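PDB 3OKP: GDP-mannose-dependent alpha-(1-6)-phosphatidylinositol monomannoside mannosyltransferase from Corynebacterium glutamicum, which is a two-domain glycosyltransferase with the GT-B fold, holding guanosine-5'-diphosphate-alpha-D-mannose in a pocket formed mainly by its C-terminal domain. Local coordinates for residues A[298-303]-A[316-321]; A[25-30]-A[363-368]; A[176-181]-A[354-359]; A[144-147]-A[151-154]. All blocks are in the same frame, centred on the assembly; numbering follows the deposited sequence.

Contact 1 of 4, residues A[298-303]-A[316-321]; sequences EAQACG and ETVTPA. With GDD (guanosine-5'-diphosphate-alpha-D-mannose), chain B.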
loop_
_atom_site.group_PDB
_atom_site.type_symbol
_atom_site.label_atom_id
_atom_site.label_comp_id
_atom_site.label_asym_id
_atom_site.label_seq_id
_atom_site.Cartn_x
_atom_site.Cartn_y
_atom_site.Cartn_z
ATOM N N GLU A 298 0.190 -8.975 0.531
ATOM C CA GLU A 298 -0.645 -9.771 -0.364
ATOM C C GLU A 298 -0.095 -11.189 -0.533
ATOM O O GLU A 298 -0.853 -12.159 -0.528
ATOM C CB GLU A 298 -0.765 -9.078 -1.725
ATOM C CG GLU A 298 -1.621 -7.809 -1.698
ATOM C CD GLU A 298 -1.539 -6.993 -2.980
ATOM O OE1 GLU A 298 -0.711 -7.311 -3.866
ATOM O OE2 GLU A 298 -2.308 -6.018 -3.097
ATOM N N ALA A 299 1.228 -11.294 -0.673
ATOM C CA ALA A 299 1.907 -12.581 -0.813
ATOM C C ALA A 299 1.767 -13.416 0.455
ATOM O O ALA A 299 1.408 -14.594 0.395
ATOM C CB ALA A 299 3.374 -12.369 -1.148
ATOM N N GLN A 300 2.044 -12.793 1.599
ATOM C CA GLN A 300 1.893 -13.447 2.899
ATOM C C GLN A 300 0.454 -13.889 3.139
ATOM O O GLN A 300 0.216 -14.975 3.663
ATOM C CB GLN A 300 2.375 -12.532 4.021
ATOM C CG GLN A 300 3.885 -12.382 4.073
ATOM C CD GLN A 300 4.330 -11.352 5.089
ATOM O OE1 GLN A 300 4.687 -11.696 6.211
ATOM N NE2 GLN A 300 4.299 -10.079 4.702
ATOM N N ALA A 301 -0.498 -13.050 2.731
ATOM C CA ALA A 301 -1.921 -13.383 2.802
ATOM C C ALA A 301 -2.288 -14.600 1.942
ATOM O O ALA A 301 -3.226 -15.333 2.268
ATOM C CB ALA A 301 -2.768 -12.179 2.417
ATOM N N CYS A 302 -1.545 -14.807 0.854
ATOM C CA CYS A 302 -1.722 -15.983 -0.009
ATOM C C CYS A 302 -0.904 -17.200 0.457
ATOM O O CYS A 302 -0.892 -18.241 -0.212
ATOM C CB CYS A 302 -1.387 -15.638 -1.465
ATOM S SG CYS A 302 -2.598 -14.557 -2.275
ATOM N N GLY A 303 -0.231 -17.063 1.599
ATOM C CA GLY A 303 0.563 -18.146 2.179
ATOM C C GLY A 303 1.828 -18.464 1.400
ATOM O O GLY A 303 2.234 -19.624 1.314
ATOM N N GLU A 316 9.693 -3.839 7.126
ATOM C CA GLU A 316 8.671 -3.790 8.180
ATOM C C GLU A 316 7.466 -4.697 7.906
ATOM O O GLU A 316 6.666 -4.959 8.809
ATOM C CB GLU A 316 8.180 -2.352 8.400
ATOM C CG GLU A 316 9.243 -1.372 8.898
ATOM C CD GLU A 316 8.736 0.064 8.969
ATOM O OE1 GLU A 316 7.630 0.288 9.509
ATOM O OE2 GLU A 316 9.446 0.972 8.482
ATOM N N THR A 317 7.337 -5.169 6.668
ATOM C CA THR A 317 6.198 -6.006 6.270
ATOM C C THR A 317 6.360 -7.477 6.656
ATOM O O THR A 317 5.369 -8.204 6.755
ATOM C CB THR A 317 5.922 -5.928 4.752
ATOM O OG1 THR A 317 7.053 -6.425 4.030
ATOM C CG2 THR A 317 5.621 -4.494 4.320
ATOM N N VAL A 318 7.604 -7.904 6.865
ATOM C CA VAL A 318 7.917 -9.312 7.134
ATOM C C VAL A 318 8.568 -9.534 8.502
ATOM O O VAL A 318 9.119 -8.607 9.102
ATOM C CB VAL A 318 8.831 -9.927 6.031
ATOM C CG1 VAL A 318 8.125 -9.931 4.673
ATOM C CG2 VAL A 318 10.180 -9.199 5.955
ATOM N N THR A 319 8.482 -10.772 8.986
ATOM C CA THR A 319 9.196 -11.204 10.187
ATOM C C THR A 319 10.183 -12.301 9.771
ATOM O O THR A 319 10.059 -12.839 8.671
ATOM C CB THR A 319 8.230 -11.756 11.273
ATOM O OG1 THR A 319 7.806 -13.077 10.921
ATOM C CG2 THR A 319 7.007 -10.851 11.448
ATOM N N PRO A 320 11.169 -12.632 10.636
ATOM C CA PRO A 320 12.077 -13.750 10.339
ATOM C C PRO A 320 11.361 -15.077 10.050
ATOM O O PRO A 320 11.927 -15.947 9.388
ATOM C CB PRO A 320 12.915 -13.864 11.616
ATOM C CG PRO A 320 12.900 -12.489 12.186
ATOM C CD PRO A 320 11.519 -11.977 11.910
ATOM N N ALA A 321 10.129 -15.223 10.536
ATOM C CA ALA A 321 9.336 -16.427 10.275
ATOM C C ALA A 321 8.663 -16.435 8.899
ATOM O O ALA A 321 8.362 -17.500 8.363
ATOM C CB ALA A 321 8.294 -16.628 11.373
HETATM N N2 GDD B . -4.544 -6.085 -10.982
HETATM C C2 GDD B . -3.196 -5.957 -10.922
HETATM N N1 GDD B . -2.430 -6.425 -11.937
HETATM N N3 GDD B . -2.626 -5.365 -9.848
HETATM C C4 GDD B . -1.275 -5.231 -9.772
HETATM C C5 GDD B . -0.476 -5.701 -10.803
HETATM C C6 GDD B . -1.080 -6.308 -11.899
HETATM O O6 GDD B . -0.388 -6.741 -12.843
HETATM N N7 GDD B . 0.804 -5.438 -10.473
HETATM C C8 GDD B . 0.799 -4.819 -9.269
HETATM N N9 GDD B . -0.470 -4.695 -8.849
HETATM C "C1'" GDD B . -0.941 -4.083 -7.579
HETATM C "C2'" GDD B . -0.577 -4.962 -6.393
HETATM O "O2'" GDD B . -1.545 -5.993 -6.179
HETATM C "C3'" GDD B . -0.514 -3.973 -5.247
HETATM O "O3'" GDD B . -1.790 -3.877 -4.603
HETATM C "C4'" GDD B . -0.162 -2.639 -5.899
HETATM O "O4'" GDD B . -0.342 -2.811 -7.311
HETATM C "C5'" GDD B . 1.281 -2.228 -5.609
HETATM O "O5'" GDD B . 1.348 -1.367 -4.468
HETATM P PA GDD B . 2.552 -1.233 -3.669
HETATM O O1A GDD B . 2.278 -0.607 -2.621
HETATM O O2A GDD B . 2.992 -2.366 -3.351
HETATM O O3A GDD B . 3.589 -0.526 -4.398
HETATM P PB GDD B . 3.419 0.766 -5.041
HETATM O O2B GDD B . 2.667 1.509 -4.373
HETATM O O3B GDD B . 4.537 1.312 -5.156
HETATM O O1B GDD B . 2.871 0.586 -6.363
#
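Gln300 and Val318 mark the nearest approach of the two backbones, with 8.4 Å between Gln300 CA and Val318 CA, a gap that a long side chain has to bridge. Residues 298-303 end helix 294-301 in a Schellman motif: Gly303 takes positive phi, and Gly303 N bonds to Gln300 O at 3.0 Å. Residues 316-321 have no regular structure and belong to the loop between strands 306-308 and 323-325. With CG anti to its carbonyl carbon (chi1 -73°) and the chain extended beyond, Gln300 carries its amide to that loop, where NE2 donates to Thr317 O at 3.0 Å. The bond is nearly straight (168°) and lies in the amide plane of Gln300, yet it reaches the carbonyl from above, 52° out of the peptide plane. This is the C-terminal Rossmann-like domain of a GT-B enzyme, and Glu298 is probably the second glutamate of its E-X7-E motif. One turn of helix thus serves two sites: Glu298 OE1 accepts from GDD O2' at 2.8 Å and Glu298 OE2 from GDD O3' at 2.7 Å, so the carboxylate grips the ribose diol with one oxygen for each hydroxyl. The Gln300 amide is held at both ends, because NE2 also bonds to Tyr296 O, while OE1 meets Thr322 OG1 and His358 ND1; these bonds fix its rotation in a buried setting. Val318 crosses the glutamine at about a right angle and lays CG1 3.8 Å from Gln300 NE2, while Thr317 OG1 turns to Ala314 O.

Contact 2 of 4, residues A[25-30]-A[363-368]; sequences LRDFIA and WSWEIM
Trp365 points the edge of its indole at the face of Phe28 in a T-shaped stack, the planes at 86° and the six-membered ring centroids 4.8 Å apart. The touching atom is Trp365 CZ3, which stands 3.4 Å above the Phe28 plane over the middle of the ring. Asp27 CB makes a CH-pi contact over a face of the same indole, 3.6 Å from the six-membered ring centroid and 21° off the normal, and comes within 3.3 Å of Trp365 CZ2. Asp27 is steadied by a side-on salt bridge, in which Arg26 NE meets OD1 at 2.8 Å and Arg26 NH2 meets OD2. A water donating to Asp27 OD2 also accepts a weak bond from Trp365 NE1, adding a polar link beside the apolar one. At the rim of the Phe28 ring, Met368 O lies near the ring plane, 3.5 Å from Phe28 CE1, with Met368 CB close by. Ser364 OG caps the new helix by accepting from Ile367 N. The contact brings the C-terminal helix 365-377 back onto the N-terminal domain, a crossover familiar in GT-B enzymes; there Phe28, on helix 20-29, also packs on Trp91 of strand 89-92, and Met368 on Pro169.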
loop_
_atom_site.group_PDB
_atom_site.type_symbol
_atom_site.label_atom_id
_atom_site.label_comp_id
_atom_site.label_asym_id
_atom_site.label_seq_id
_atom_site.Cartn_x
_atom_site.Cartn_y
_atom_site.Cartn_z
ATOM N N LEU A 25 -8.632 5.133 1.301
ATOM C CA LEU A 25 -9.788 5.748 1.958
ATOM C C LEU A 25 -11.061 4.918 1.804
ATOM O O LEU A 25 -11.767 4.686 2.785
ATOM C CB LEU A 25 -9.999 7.190 1.477
ATOM C CG LEU A 25 -8.918 8.208 1.867
ATOM C CD1 LEU A 25 -9.250 9.573 1.297
ATOM C CD2 LEU A 25 -8.733 8.296 3.380
ATOM N N ARG A 26 -11.338 4.455 0.585
ATOM C CA ARG A 26 -12.469 3.554 0.332
ATOM C C ARG A 26 -12.493 2.377 1.321
ATOM O O ARG A 26 -13.523 2.100 1.941
ATOM C CB ARG A 26 -12.435 3.045 -1.116
ATOM C CG ARG A 26 -13.448 1.942 -1.455
ATOM C CD ARG A 26 -13.019 1.174 -2.701
ATOM N NE ARG A 26 -11.828 0.359 -2.452
ATOM C CZ ARG A 26 -10.926 0.030 -3.373
ATOM N NH1 ARG A 26 -11.056 0.446 -4.628
ATOM N NH2 ARG A 26 -9.881 -0.712 -3.035
ATOM N N ASP A 27 -11.354 1.706 1.478
ATOM C CA ASP A 27 -11.289 0.500 2.303
ATOM C C ASP A 27 -11.285 0.779 3.808
ATOM O O ASP A 27 -11.861 0.011 4.576
ATOM C CB ASP A 27 -10.105 -0.381 1.894
ATOM C CG ASP A 27 -10.238 -0.927 0.478
ATOM O OD1 ASP A 27 -11.371 -0.996 -0.046
ATOM O OD2 ASP A 27 -9.201 -1.289 -0.116
ATOM N N PHE A 28 -10.655 1.875 4.230
ATOM C CA PHE A 28 -10.713 2.281 5.638
ATOM C C PHE A 28 -12.108 2.743 6.067
ATOM O O PHE A 28 -12.572 2.386 7.154
ATOM C CB PHE A 28 -9.661 3.347 5.973
ATOM C CG PHE A 28 -8.402 2.783 6.569
ATOM C CD1 PHE A 28 -8.430 2.149 7.810
ATOM C CD2 PHE A 28 -7.190 2.891 5.899
ATOM C CE1 PHE A 28 -7.273 1.617 8.369
ATOM C CE2 PHE A 28 -6.024 2.362 6.450
ATOM C CZ PHE A 28 -6.065 1.725 7.688
ATOM N N ILE A 29 -12.772 3.523 5.214
ATOM C CA ILE A 29 -14.131 4.010 5.505
ATOM C C ILE A 29 -15.114 2.840 5.650
ATOM O O ILE A 29 -15.982 2.852 6.529
ATOM C CB ILE A 29 -14.632 5.032 4.439
ATOM C CG1 ILE A 29 -13.844 6.344 4.535
ATOM C CG2 ILE A 29 -16.118 5.323 4.620
ATOM C CD1 ILE A 29 -13.960 7.246 3.299
ATOM N N ALA A 30 -14.946 1.827 4.801
ATOM C CA ALA A 30 -15.805 0.642 4.794
ATOM C C ALA A 30 -15.742 -0.175 6.092
ATOM O O ALA A 30 -16.652 -0.950 6.381
ATOM C CB ALA A 30 -15.487 -0.236 3.582
ATOM N N TRP A 363 -2.306 -7.451 9.912
ATOM C CA TRP A 363 -2.401 -6.703 8.649
ATOM C C TRP A 363 -3.749 -6.709 7.920
ATOM O O TRP A 363 -3.900 -6.034 6.900
ATOM C CB TRP A 363 -1.293 -7.146 7.692
ATOM C CG TRP A 363 0.072 -6.719 8.122
ATOM C CD1 TRP A 363 1.018 -7.490 8.732
ATOM C CD2 TRP A 363 0.647 -5.413 7.980
ATOM N NE1 TRP A 363 2.150 -6.748 8.974
ATOM C CE2 TRP A 363 1.950 -5.470 8.521
ATOM C CE3 TRP A 363 0.188 -4.201 7.443
ATOM C CZ2 TRP A 363 2.803 -4.360 8.543
ATOM C CZ3 TRP A 363 1.038 -3.100 7.461
ATOM C CH2 TRP A 363 2.331 -3.189 8.008
ATOM N N SER A 364 -4.722 -7.459 8.433
ATOM C CA SER A 364 -6.043 -7.544 7.804
ATOM C C SER A 364 -6.812 -6.224 7.914
ATOM O O SER A 364 -6.472 -5.363 8.734
ATOM C CB SER A 364 -6.860 -8.678 8.428
ATOM O OG SER A 364 -7.235 -8.357 9.756
ATOM N N TRP A 365 -7.845 -6.067 7.087
ATOM C CA TRP A 365 -8.719 -4.895 7.177
ATOM C C TRP A 365 -9.539 -4.889 8.468
ATOM O O TRP A 365 -9.960 -3.830 8.932
ATOM C CB TRP A 365 -9.617 -4.757 5.937
ATOM C CG TRP A 365 -8.894 -4.129 4.784
ATOM C CD1 TRP A 365 -8.553 -4.725 3.603
ATOM C CD2 TRP A 365 -8.387 -2.788 4.718
ATOM N NE1 TRP A 365 -7.875 -3.835 2.801
ATOM C CE2 TRP A 365 -7.760 -2.639 3.460
ATOM C CE3 TRP A 365 -8.406 -1.696 5.599
ATOM C CZ2 TRP A 365 -7.154 -1.440 3.060
ATOM C CZ3 TRP A 365 -7.808 -0.504 5.199
ATOM C CH2 TRP A 365 -7.189 -0.387 3.939
ATOM N N GLU A 366 -9.742 -6.072 9.044
ATOM C CA GLU A 366 -10.401 -6.208 10.345
ATOM C C GLU A 366 -9.534 -5.622 11.457
ATOM O O GLU A 366 -10.019 -4.860 12.295
ATOM C CB GLU A 366 -10.728 -7.675 10.641
ATOM C CG GLU A 366 -11.978 -8.208 9.932
ATOM C CD GLU A 366 -11.758 -8.542 8.457
ATOM O OE1 GLU A 366 -10.593 -8.574 7.995
ATOM O OE2 GLU A 366 -12.768 -8.782 7.758
ATOM N N ILE A 367 -8.250 -5.981 11.444
ATOM C CA ILE A 367 -7.267 -5.456 12.392
ATOM C C ILE A 367 -7.064 -3.951 12.201
ATOM O O ILE A 367 -7.125 -3.187 13.168
ATOM C CB ILE A 367 -5.905 -6.208 12.278
ATOM C CG1 ILE A 367 -6.038 -7.678 12.720
ATOM C CG2 ILE A 367 -4.794 -5.483 13.048
ATOM C CD1 ILE A 367 -6.453 -7.900 14.180
ATOM N N MET A 368 -6.833 -3.533 10.957
ATOM C CA MET A 368 -6.586 -2.121 10.652
ATOM C C MET A 368 -7.822 -1.257 10.881
ATOM O O MET A 368 -7.712 -0.121 11.341
ATOM C CB MET A 368 -6.053 -1.942 9.225
ATOM C CG MET A 368 -4.638 -2.491 8.995
ATOM S SD MET A 368 -3.395 -2.003 10.219
ATOM C CE MET A 368 -3.478 -0.222 10.132
HETATM O O HOH W 1 -8.818 -4.406 -0.108
#

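Contact 3 of 4, residues A[176-181]-A[354-359]; sequences RFTPAT and AGRAHV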
loop_
_atom_site.group_PDB
_atom_site.type_symbol
_atom_site.label_atom_id
_atom_site.label_comp_id
_atom_site.label_asym_id
_atom_site.label_seq_id
_atom_site.Cartn_x
_atom_site.Cartn_y
_atom_site.Cartn_z
ATOM N N ARG A 176 -9.935 -12.158 -0.013
ATOM C CA ARG A 176 -9.605 -12.129 -1.442
ATOM C C ARG A 176 -8.192 -12.661 -1.680
ATOM O O ARG A 176 -7.967 -13.459 -2.593
ATOM C CB ARG A 176 -9.736 -10.710 -2.006
ATOM N N PHE A 177 -7.246 -12.199 -0.864
ATOM C CA PHE A 177 -5.890 -12.732 -0.867
ATOM C C PHE A 177 -5.825 -13.844 0.170
ATOM O O PHE A 177 -5.727 -13.595 1.375
ATOM C CB PHE A 177 -4.858 -11.634 -0.586
ATOM C CG PHE A 177 -4.760 -10.600 -1.671
ATOM C CD1 PHE A 177 -3.893 -10.782 -2.746
ATOM C CD2 PHE A 177 -5.531 -9.441 -1.619
ATOM C CE1 PHE A 177 -3.798 -9.829 -3.756
ATOM C CE2 PHE A 177 -5.447 -8.481 -2.624
ATOM C CZ PHE A 177 -4.579 -8.676 -3.698
ATOM N N THR A 178 -5.914 -15.075 -0.320
ATOM C CA THR A 178 -6.050 -16.248 0.530
ATOM C C THR A 178 -5.252 -17.411 -0.082
ATOM O O THR A 178 -5.083 -17.464 -1.307
ATOM C CB THR A 178 -7.561 -16.590 0.740
ATOM O OG1 THR A 178 -7.725 -17.438 1.881
ATOM C CG2 THR A 178 -8.177 -17.243 -0.501
ATOM N N PRO A 179 -4.720 -18.322 0.761
ATOM C CA PRO A 179 -3.982 -19.463 0.207
ATOM C C PRO A 179 -4.829 -20.283 -0.765
ATOM O O PRO A 179 -6.036 -20.449 -0.556
ATOM C CB PRO A 179 -3.629 -20.288 1.447
ATOM C CG PRO A 179 -3.596 -19.283 2.556
ATOM C CD PRO A 179 -4.725 -18.349 2.235
ATOM N N ALA A 180 -4.197 -20.768 -1.831
ATOM C CA ALA A 180 -4.896 -21.542 -2.848
ATOM C C ALA A 180 -5.141 -22.962 -2.374
ATOM O O ALA A 180 -4.296 -23.557 -1.705
ATOM C CB ALA A 180 -4.106 -21.553 -4.150
ATOM N N THR A 181 -6.306 -23.500 -2.719
ATOM C CA THR A 181 -6.560 -24.925 -2.552
ATOM C C THR A 181 -5.635 -25.672 -3.511
ATOM O O THR A 181 -5.252 -25.122 -4.549
ATOM C CB THR A 181 -8.031 -25.289 -2.853
ATOM O OG1 THR A 181 -8.360 -24.906 -4.194
ATOM C CG2 THR A 181 -8.974 -24.588 -1.875
ATOM N N ALA A 354 3.282 -19.184 8.232
ATOM C CA ALA A 354 3.594 -18.084 9.142
ATOM C C ALA A 354 3.191 -16.736 8.546
ATOM O O ALA A 354 2.724 -15.855 9.265
ATOM C CB ALA A 354 5.079 -18.090 9.517
ATOM N N GLY A 355 3.370 -16.588 7.233
ATOM C CA GLY A 355 2.947 -15.382 6.517
ATOM C C GLY A 355 1.454 -15.129 6.640
ATOM O O GLY A 355 1.029 -14.009 6.934
ATOM N N ARG A 356 0.664 -16.177 6.416
ATOM C CA ARG A 356 -0.792 -16.111 6.532
ATOM C C ARG A 356 -1.238 -15.747 7.950
ATOM O O ARG A 356 -2.091 -14.880 8.132
ATOM C CB ARG A 356 -1.433 -17.430 6.070
ATOM C CG ARG A 356 -2.956 -17.517 6.246
ATOM C CD ARG A 356 -3.685 -16.539 5.339
ATOM N NE ARG A 356 -5.119 -16.490 5.613
ATOM C CZ ARG A 356 -5.998 -15.771 4.917
ATOM N NH1 ARG A 356 -5.602 -15.034 3.886
ATOM N NH2 ARG A 356 -7.282 -15.795 5.252
ATOM N N ALA A 357 -0.649 -16.407 8.946
ATOM C CA ALA A 357 -0.940 -16.125 10.351
ATOM C C ALA A 357 -0.568 -14.688 10.725
ATOM O O ALA A 357 -1.298 -14.024 11.468
ATOM C CB ALA A 357 -0.216 -17.119 11.255
ATOM N N HIS A 358 0.561 -14.219 10.194
ATOM C CA HIS A 358 1.063 -12.867 10.458
ATOM C C HIS A 358 0.088 -11.776 10.010
ATOM O O HIS A 358 -0.238 -10.877 10.790
ATOM C CB HIS A 358 2.438 -12.669 9.802
ATOM C CG HIS A 358 3.051 -11.326 10.060
ATOM N ND1 HIS A 358 3.572 -10.542 9.053
ATOM C CD2 HIS A 358 3.232 -10.632 11.209
ATOM C CE1 HIS A 358 4.045 -9.422 9.570
ATOM N NE2 HIS A 358 3.850 -9.452 10.876
ATOM N N VAL A 359 -0.373 -11.860 8.764
ATOM C CA VAL A 359 -1.313 -10.867 8.227
ATOM C C VAL A 359 -2.694 -10.934 8.892
ATOM O O VAL A 359 -3.338 -9.903 9.087
ATOM C CB VAL A 359 -1.438 -10.921 6.673
ATOM C CG1 VAL A 359 -0.136 -10.467 6.010
ATOM C CG2 VAL A 359 -1.833 -12.306 6.194
#
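Arg356 meets residues 176-181 from CG outward, the aliphatic part against proline and the guanidinium against main chain. Pro179 CD sits 3.7 Å from Arg356 CD, and the two side chains cross at about a right angle. Farther out, Pro179 CD and Thr178 OG1 lie over one face of the guanidinium, the hydroxyl oxygen 3.8 Å from Arg356 NH2 and so a neighbour by packing. Phe177 O lies at the edge, in plane, and accepts from Arg356 NH1 at 2.9 Å; the bond is weak, since the N-H points well off the oxygen (120°). The reach comes from a chain that leaves the helix with CG anti to the backbone N (chi1 176°) and then bends once, at chi2 (67°). In the next shell, Arg356 NH1 also bonds to Ala301 O at the end of helix 294-301, NH2 bonds to Val174 O, and NE has a long, weak ion pair with Glu360. Two carbonyls, Ala301 O and Val174 O, with the weak third from Phe177 O, would limit rotation of the guanidinium. Phe177, whose carbonyl is met here, turns its ring away onto Glu298, Ala301 and Cys302, its nearest side-chain atom about 5 Å from the bound GDD, consistent with a second-shell place behind Glu298. Residues 176-181 form the last part of the connection from strand 164-167 of the N-terminal sheet to helix 182-191, the interdomain link of this GT-B fold, and the contact ties it to helix 345-362 beside helices 294-301 and 263-272.

Contact 4 of 4, residues A[144-147]-A[151-154]; sequences LTYI and TLRR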
loop_
_atom_site.group_PDB
_atom_site.type_symbol
_atom_site.label_atom_id
_atom_site.label_comp_id
_atom_site.label_asym_id
_atom_site.label_seq_id
_atom_site.Cartn_x
_atom_site.Cartn_y
_atom_site.Cartn_z
ATOM N N LEU A 144 -1.601 12.656 13.683
ATOM C CA LEU A 144 -1.004 12.452 12.372
ATOM C C LEU A 144 -0.702 10.973 12.170
ATOM O O LEU A 144 0.060 10.377 12.937
ATOM C CB LEU A 144 0.266 13.290 12.201
ATOM C CG LEU A 144 0.780 13.357 10.759
ATOM C CD1 LEU A 144 0.116 14.503 9.992
ATOM C CD2 LEU A 144 2.287 13.493 10.730
ATOM N N THR A 145 -1.308 10.381 11.146
ATOM C CA THR A 145 -1.065 8.969 10.853
ATOM C C THR A 145 0.036 8.784 9.805
ATOM O O THR A 145 0.246 9.648 8.952
ATOM C CB THR A 145 -2.353 8.189 10.467
ATOM O OG1 THR A 145 -2.659 8.382 9.081
ATOM C CG2 THR A 145 -3.544 8.607 11.338
ATOM N N TYR A 146 0.740 7.657 9.901
ATOM C CA TYR A 146 1.856 7.340 9.017
ATOM C C TYR A 146 1.796 5.865 8.617
ATOM O O TYR A 146 1.246 5.044 9.350
ATOM C CB TYR A 146 3.193 7.671 9.699
ATOM C CG TYR A 146 3.450 6.903 10.984
ATOM C CD1 TYR A 146 4.099 5.669 10.964
ATOM C CD2 TYR A 146 3.049 7.412 12.221
ATOM C CE1 TYR A 146 4.340 4.956 12.138
ATOM C CE2 TYR A 146 3.287 6.706 13.405
ATOM C CZ TYR A 146 3.932 5.479 13.351
ATOM O OH TYR A 146 4.175 4.772 14.509
ATOM N N ILE A 147 2.372 5.537 7.464
ATOM C CA ILE A 147 2.299 4.175 6.915
ATOM C C ILE A 147 3.420 3.231 7.394
ATOM O O ILE A 147 3.219 2.018 7.472
ATOM C CB ILE A 147 2.196 4.170 5.358
ATOM C CG1 ILE A 147 3.491 4.683 4.710
ATOM C CG2 ILE A 147 0.970 4.975 4.898
ATOM C CD1 ILE A 147 3.600 4.409 3.212
ATOM N N THR A 151 8.867 6.134 7.024
ATOM C CA THR A 151 8.334 7.437 6.606
ATOM C C THR A 151 8.265 8.400 7.784
ATOM O O THR A 151 8.615 9.577 7.646
ATOM C CB THR A 151 6.955 7.347 5.896
ATOM O OG1 THR A 151 5.979 6.775 6.776
ATOM C CG2 THR A 151 7.054 6.520 4.616
ATOM N N LEU A 152 7.842 7.888 8.942
ATOM C CA LEU A 152 7.829 8.667 10.181
ATOM C C LEU A 152 9.193 9.287 10.499
ATOM O O LEU A 152 9.278 10.482 10.779
ATOM C CB LEU A 152 7.336 7.825 11.367
ATOM C CG LEU A 152 7.234 8.561 12.712
ATOM C CD1 LEU A 152 6.189 9.679 12.653
ATOM C CD2 LEU A 152 6.939 7.610 13.857
ATOM N N ARG A 153 10.252 8.481 10.446
ATOM C CA ARG A 153 11.608 8.979 10.696
ATOM C C ARG A 153 11.994 10.112 9.738
ATOM O O ARG A 153 12.635 11.084 10.148
ATOM C CB ARG A 153 12.634 7.843 10.623
ATOM C CG ARG A 153 14.054 8.266 11.008
ATOM C CD ARG A 153 15.017 7.086 11.091
ATOM N NE ARG A 153 15.377 6.548 9.779
ATOM C CZ ARG A 153 14.898 5.413 9.276
ATOM N NH1 ARG A 153 14.030 4.681 9.970
ATOM N NH2 ARG A 153 15.289 5.005 8.077
ATOM N N ARG A 154 11.593 9.986 8.474
ATOM C CA ARG A 154 11.932 10.973 7.446
ATOM C C ARG A 154 11.284 12.349 7.663
ATOM O O ARG A 154 11.903 13.373 7.365
ATOM C CB ARG A 154 11.588 10.451 6.041
ATOM C CG ARG A 154 12.346 9.190 5.575
ATOM C CD ARG A 154 13.854 9.399 5.374
ATOM N NE ARG A 154 14.164 10.511 4.470
ATOM C CZ ARG A 154 14.420 10.395 3.168
ATOM N NH1 ARG A 154 14.411 9.207 2.574
ATOM N NH2 ARG A 154 14.690 11.480 2.456
HETATM O O HOH W 2 3.447 7.913 5.832
#
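Tyr146 and Leu152 meet because of their first torsions: Tyr146 holds CG between its backbone N and carbonyl carbon (chi1 61°), while Leu152 swings CG opposite its own N (chi1 -178°). The leucine thereby lays CD2 over a face of the phenol ring, 3.9 Å from the centroid and 20° off the normal, a CH-pi contact displaced toward the hydroxyl end, with CD2 3.7 Å from Tyr146 CZ. Leu152 CB covers the other end of the ring, 3.9 Å from Tyr146 CD1. Tyr146 OH bonds to Gln149 OE1, which secures the ring at its far end. One residue along, Ile147 CG1 rests 3.9 Å from Thr151 OG1. That hydroxyl bonds to Ser148 O and shares a water with the strand end: the water accepts from Ile147 N at 3.1 Å and lies 2.9 Å from Thr151 OG1, so the backbone N-H beyond the last strand residue is satisfied through solvent. Strand 143-146, the short turn and helix 149-159 are the first part of a beta-alpha-beta unit of the N-terminal Rossmann-like domain; strand 164-167 completes it, lying beside strand 143-146 and giving Phe165 to pack on both Tyr146 and Leu152.

Overall arrangement
Contacts 1 and 3 lie closest, with centres about 8 Å apart; they meet at the end of helix 294-301, where Ala301 O bonds to Arg356 NH1 and Gln300 OE1 to His358 ND1 of helix 345-362. Contact 1 is buried and the others are partly buried, with contact 3 including the exposed Pro179. Contacts 1 and 3 rely on polar side chains donating to main-chain oxygens, weakly in contact 3, and Glu298 of contact 1 holds the ribose; contacts 2 and 4 rest on aromatic faces, each with one bridging water. Contact 2 spans the largest sequence separation and encloses the other three along the chain; its Trp363 NE1 packs 3.3 Å from His358 CE1 of contact 3. Contact 4, local to one crossover, touches none of the others.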